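Local coordinates for protein thiaminase-I (Naegleria gruberi, PDB 4HCY) that belongs to the thiaminase I family, two-lobed proteins with a periplasmic-binding-protein-like fold, and holds a small-molecule ligand in the cleft between its lobes, at residues A[121-126]-A[227-232]. Residues are numbered along the deposited sequence; the frame is centred on the assembly and turned at random.
With 0YN (2-{4-[(4-amino-2-methylpyrimidin-5-yl)methyl]-3-methylthiophen-2-yl}ethanol), chain G.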
ATOM      1  N   ASN A 121      -4.995   4.574  -2.398  1.00 56.85           N
ATOM      2  CA  ASN A 121      -5.564   5.857  -2.014  1.00 56.85           C
ATOM      3  C   ASN A 121      -7.076   5.827  -2.189  1.00 56.85           C
ATOM      4  O   ASN A 121      -7.606   6.258  -3.214  1.00 56.85           O
ATOM      5  CB  ASN A 121      -4.941   7.001  -2.813  1.00 60.39           C
ATOM      6  CG  ASN A 121      -3.487   7.233  -2.458  1.00 60.39           C
ATOM      7  OD1 ASN A 121      -3.174   7.776  -1.398  1.00 60.39           O
ATOM      8  ND2 ASN A 121      -2.588   6.827  -3.347  1.00 60.39           N
ATOM      9  N   PHE A 122      -7.764   5.297  -1.183  1.00 69.50           N
ATOM     10  CA  PHE A 122      -9.211   5.136  -1.238  1.00 69.50           C
ATOM     11  C   PHE A 122      -9.926   6.469  -1.057  1.00 69.50           C
ATOM     12  O   PHE A 122      -9.352   7.428  -0.540  1.00 69.50           O
ATOM     13  CB  PHE A 122      -9.683   4.150  -0.168  1.00 48.37           C
ATOM     14  CG  PHE A 122      -9.053   2.791  -0.271  1.00 48.37           C
ATOM     15  CD1 PHE A 122      -9.512   1.866  -1.195  1.00 48.37           C
ATOM     16  CD2 PHE A 122      -8.009   2.431   0.566  1.00 48.37           C
ATOM     17  CE1 PHE A 122      -8.939   0.613  -1.288  1.00 48.37           C
ATOM     18  CE2 PHE A 122      -7.430   1.178   0.478  1.00 48.37           C
ATOM     19  CZ  PHE A 122      -7.896   0.267  -0.452  1.00 48.37           C
ATOM     20  N   LEU A 123     -11.182   6.520  -1.484  1.00 63.11           N
ATOM     21  CA  LEU A 123     -12.002   7.708  -1.299  1.00 63.11           C
ATOM     22  C   LEU A 123     -12.964   7.520  -0.135  1.00 63.11           C
ATOM     23  O   LEU A 123     -13.865   6.685  -0.194  1.00 63.11           O
ATOM     24  CB  LEU A 123     -12.785   8.028  -2.573  1.00 56.34           C
ATOM     25  CG  LEU A 123     -13.767   9.198  -2.476  1.00 56.34           C
ATOM     26  CD1 LEU A 123     -13.045  10.474  -2.068  1.00 56.34           C
ATOM     27  CD2 LEU A 123     -14.503   9.388  -3.794  1.00 56.34           C
ATOM     28  N   LEU A 124     -12.765   8.297   0.922  1.00 67.52           N
ATOM     29  CA  LEU A 124     -13.650   8.251   2.077  1.00 67.52           C
ATOM     30  C   LEU A 124     -14.749   9.300   1.940  1.00 67.52           C
ATOM     31  O   LEU A 124     -14.552  10.468   2.275  1.00 67.52           O
ATOM     32  CB  LEU A 124     -12.862   8.473   3.370  1.00 69.81           C
ATOM     33  CG  LEU A 124     -13.660   8.390   4.673  1.00 69.81           C
ATOM     34  CD1 LEU A 124     -14.323   7.030   4.808  1.00 69.81           C
ATOM     35  CD2 LEU A 124     -12.768   8.679   5.872  1.00 69.81           C
ATOM     36  N   SER A 125     -15.904   8.874   1.439  1.00 78.47           N
ATOM     37  CA  SER A 125     -17.025   9.782   1.223  1.00 78.47           C
ATOM     38  C   SER A 125     -17.952   9.841   2.434  1.00 78.47           C
ATOM     39  O   SER A 125     -18.311   8.813   3.011  1.00 78.47           O
ATOM     40  CB  SER A 125     -17.810   9.378  -0.028  1.00 92.31           C
ATOM     41  OG  SER A 125     -17.289   8.189  -0.598  1.00 92.31           O
ATOM     42  N   SER A 126     -18.335  11.057   2.808  1.00 97.04           N
ATOM     43  CA  SER A 126     -19.216  11.291   3.947  1.00 97.04           C
ATOM     44  C   SER A 126     -20.627  10.798   3.627  1.00 97.04           C
ATOM     45  O   SER A 126     -20.938  10.535   2.465  1.00 97.04           O
ATOM     46  CB  SER A 126     -19.240  12.789   4.270  1.00 88.87           C
ATOM     47  OG  SER A 126     -19.318  13.025   5.666  1.00 88.87           O
ATOM     48  N   TYR A 227     -15.101  14.755   1.562  1.00 73.49           N
ATOM     49  CA  TYR A 227     -14.265  13.927   0.701  1.00 73.49           C
ATOM     50  C   TYR A 227     -12.864  13.779   1.284  1.00 73.49           C
ATOM     51  O   TYR A 227     -12.251  14.759   1.703  1.00 73.49           O
ATOM     52  CB  TYR A 227     -14.182  14.531  -0.703  1.00 90.68           C
ATOM     53  CG  TYR A 227     -15.525  14.846  -1.323  1.00 90.68           C
ATOM     54  CD1 TYR A 227     -16.214  13.891  -2.062  1.00 90.68           C
ATOM     55  CD2 TYR A 227     -16.104  16.100  -1.174  1.00 90.68           C
ATOM     56  CE1 TYR A 227     -17.441  14.176  -2.631  1.00 90.68           C
ATOM     57  CE2 TYR A 227     -17.331  16.395  -1.739  1.00 90.68           C
ATOM     58  CZ  TYR A 227     -17.995  15.430  -2.466  1.00 90.68           C
ATOM     59  OH  TYR A 227     -19.217  15.719  -3.031  1.00 90.68           O
ATOM     60  N   TYR A 228     -12.362  12.549   1.306  1.00 57.71           N
ATOM     61  CA  TYR A 228     -11.020  12.281   1.807  1.00 57.71           C
ATOM     62  C   TYR A 228     -10.337  11.178   1.009  1.00 57.71           C
ATOM     63  O   TYR A 228     -10.911  10.111   0.785  1.00 57.71           O
ATOM     64  CB  TYR A 228     -11.058  11.903   3.290  1.00 56.65           C
ATOM     65  CG  TYR A 228      -9.704  11.540   3.863  1.00 56.65           C
ATOM     66  CD1 TYR A 228      -8.831  12.523   4.306  1.00 56.65           C
ATOM     67  CD2 TYR A 228      -9.302  10.214   3.964  1.00 56.65           C
ATOM     68  CE1 TYR A 228      -7.594  12.196   4.829  1.00 56.65           C
ATOM     69  CE2 TYR A 228      -8.068   9.879   4.484  1.00 56.65           C
ATOM     70  CZ  TYR A 228      -7.218  10.873   4.916  1.00 56.65           C
ATOM     71  OH  TYR A 228      -5.987  10.542   5.437  1.00 56.65           O
ATOM     72  N   VAL A 229      -9.107  11.443   0.579  1.00 66.37           N
ATOM     73  CA  VAL A 229      -8.324  10.456  -0.150  1.00 66.37           C
ATOM     74  C   VAL A 229      -7.048  10.132   0.616  1.00 66.37           C
ATOM     75  O   VAL A 229      -6.353  11.030   1.088  1.00 66.37           O
ATOM     76  CB  VAL A 229      -7.957  10.950  -1.564  1.00 46.64           C
ATOM     77  CG1 VAL A 229      -7.361   9.814  -2.380  1.00 46.64           C
ATOM     78  CG2 VAL A 229      -9.179  11.518  -2.264  1.00 46.64           C
ATOM     79  N   GLY A 230      -6.747   8.844   0.744  1.00 64.11           N
ATOM     80  CA  GLY A 230      -5.550   8.412   1.442  1.00 64.11           C
ATOM     81  C   GLY A 230      -5.533   6.922   1.720  1.00 64.11           C
ATOM     82  O   GLY A 230      -6.393   6.180   1.243  1.00 64.11           O
ATOM     83  N   TYR A 231      -4.545   6.486   2.493  1.00 60.35           N
ATOM     84  CA  TYR A 231      -4.417   5.081   2.856  1.00 60.35           C
ATOM     85  C   TYR A 231      -5.544   4.677   3.798  1.00 60.35           C
ATOM     86  O   TYR A 231      -6.078   5.509   4.532  1.00 60.35           O
ATOM     87  CB  TYR A 231      -3.066   4.821   3.525  1.00 77.13           C
ATOM     88  CG  TYR A 231      -1.872   5.205   2.680  1.00 77.13           C
ATOM     89  CD1 TYR A 231      -1.913   5.100   1.296  1.00 77.13           C
ATOM     90  CD2 TYR A 231      -0.705   5.673   3.268  1.00 77.13           C
ATOM     91  CE1 TYR A 231      -0.823   5.450   0.520  1.00 77.13           C
ATOM     92  CE2 TYR A 231       0.390   6.026   2.502  1.00 77.13           C
ATOM     93  CZ  TYR A 231       0.326   5.913   1.130  1.00 77.13           C
ATOM     94  OH  TYR A 231       1.414   6.264   0.365  1.00 77.13           O
ATOM     95  N   SER A 232      -5.902   3.398   3.773  1.00 56.92           N
ATOM     96  CA  SER A 232      -6.938   2.880   4.658  1.00 56.92           C
ATOM     97  C   SER A 232      -6.490   2.980   6.111  1.00 56.92           C
ATOM     98  O   SER A 232      -7.305   3.181   7.011  1.00 56.92           O
ATOM     99  CB  SER A 232      -7.271   1.431   4.302  1.00 78.82           C
ATOM    100  OG  SER A 232      -6.109   0.621   4.329  1.00 78.82           O
TER
HETATM  101  C2A 0YN G 401       0.206  -1.397   4.064  1.00128.90           C
HETATM  102  C35 0YN G 401       2.297   2.874   0.862  1.00128.90           C
HETATM  103  C2  0YN G 401       3.537   3.571   2.994  1.00128.90           C
HETATM  104  S1  0YN G 401       4.897   4.538   3.468  1.00128.90           S
HETATM  105  C5  0YN G 401       5.320   5.025   1.872  1.00128.90           C
HETATM  106  C4  0YN G 401       4.348   4.407   0.925  1.00128.90           C
HETATM  107  C4A 0YN G 401       4.380   4.589  -0.570  1.00128.90           C
HETATM  108  C5A 0YN G 401       6.516   5.939   1.751  1.00128.90           C
HETATM  109  C5B 0YN G 401       6.111   7.252   1.095  1.00128.90           C
HETATM  110  O5G 0YN G 401       7.196   8.179   1.180  1.00128.90           O
HETATM  111  N1' 0YN G 401       0.264   0.973   3.371  1.00128.90           N
HETATM  112  C2' 0YN G 401       0.755  -0.276   3.223  1.00128.90           C
HETATM  113  N3' 0YN G 401       1.734  -0.528   2.327  1.00128.90           N
HETATM  114  C4' 0YN G 401       2.237   0.466   1.567  1.00128.90           C
HETATM  115  N4' 0YN G 401       3.219   0.208   0.671  1.00128.90           N
HETATM  116  C5' 0YN G 401       1.746   1.749   1.710  1.00128.90           C
HETATM  117  C6' 0YN G 401       0.737   1.984   2.634  1.00128.90           C
HETATM  118  C3  0YN G 401       3.393   3.612   1.598  1.00128.90           C
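F122 and G230 form a hydrogen-bonded pair where strands 122-125 and 227-230 run antiparallel, their axes 4.6 Å apart at closest approach. G230 N donates to F122 O at 3.2 Å, while the return bond from F122 N to G230 O is weak. Further along, L124 N also donates to Y228 O. F122 O receives a CA-H...O contact from V229 as well, beside the N-H bond of G230.

On one face, L123 and V229 meet through CD1 and CG2, 4.0 Å apart; L123 swings CG opposite its backbone N (chi1 176°), the torsion with which CD1 reaches V229. L139 and L136 of helix 136-143 cover this pair. The other face carries L124, whose CB sits at the edge of the Y228 ring, 4.0 Å from CD2. The Y228 hydroxyl is hydrogen-bonded to the S234 side chain, and its ring stacks on Y214. F122 CE2 lies 3.8 Å from S232 CB.

Next to G230, Y231 turns one ring face to 0YN, with C6' over its centre. N121 runs alongside, its OD1 3.8 Å from Y231 CE1 and the amide tilted 29° from the ring. Backbone bonds and apolar contacts thus join the strands within one lobe, and Y231 beside them offers an aromatic face to the ligand.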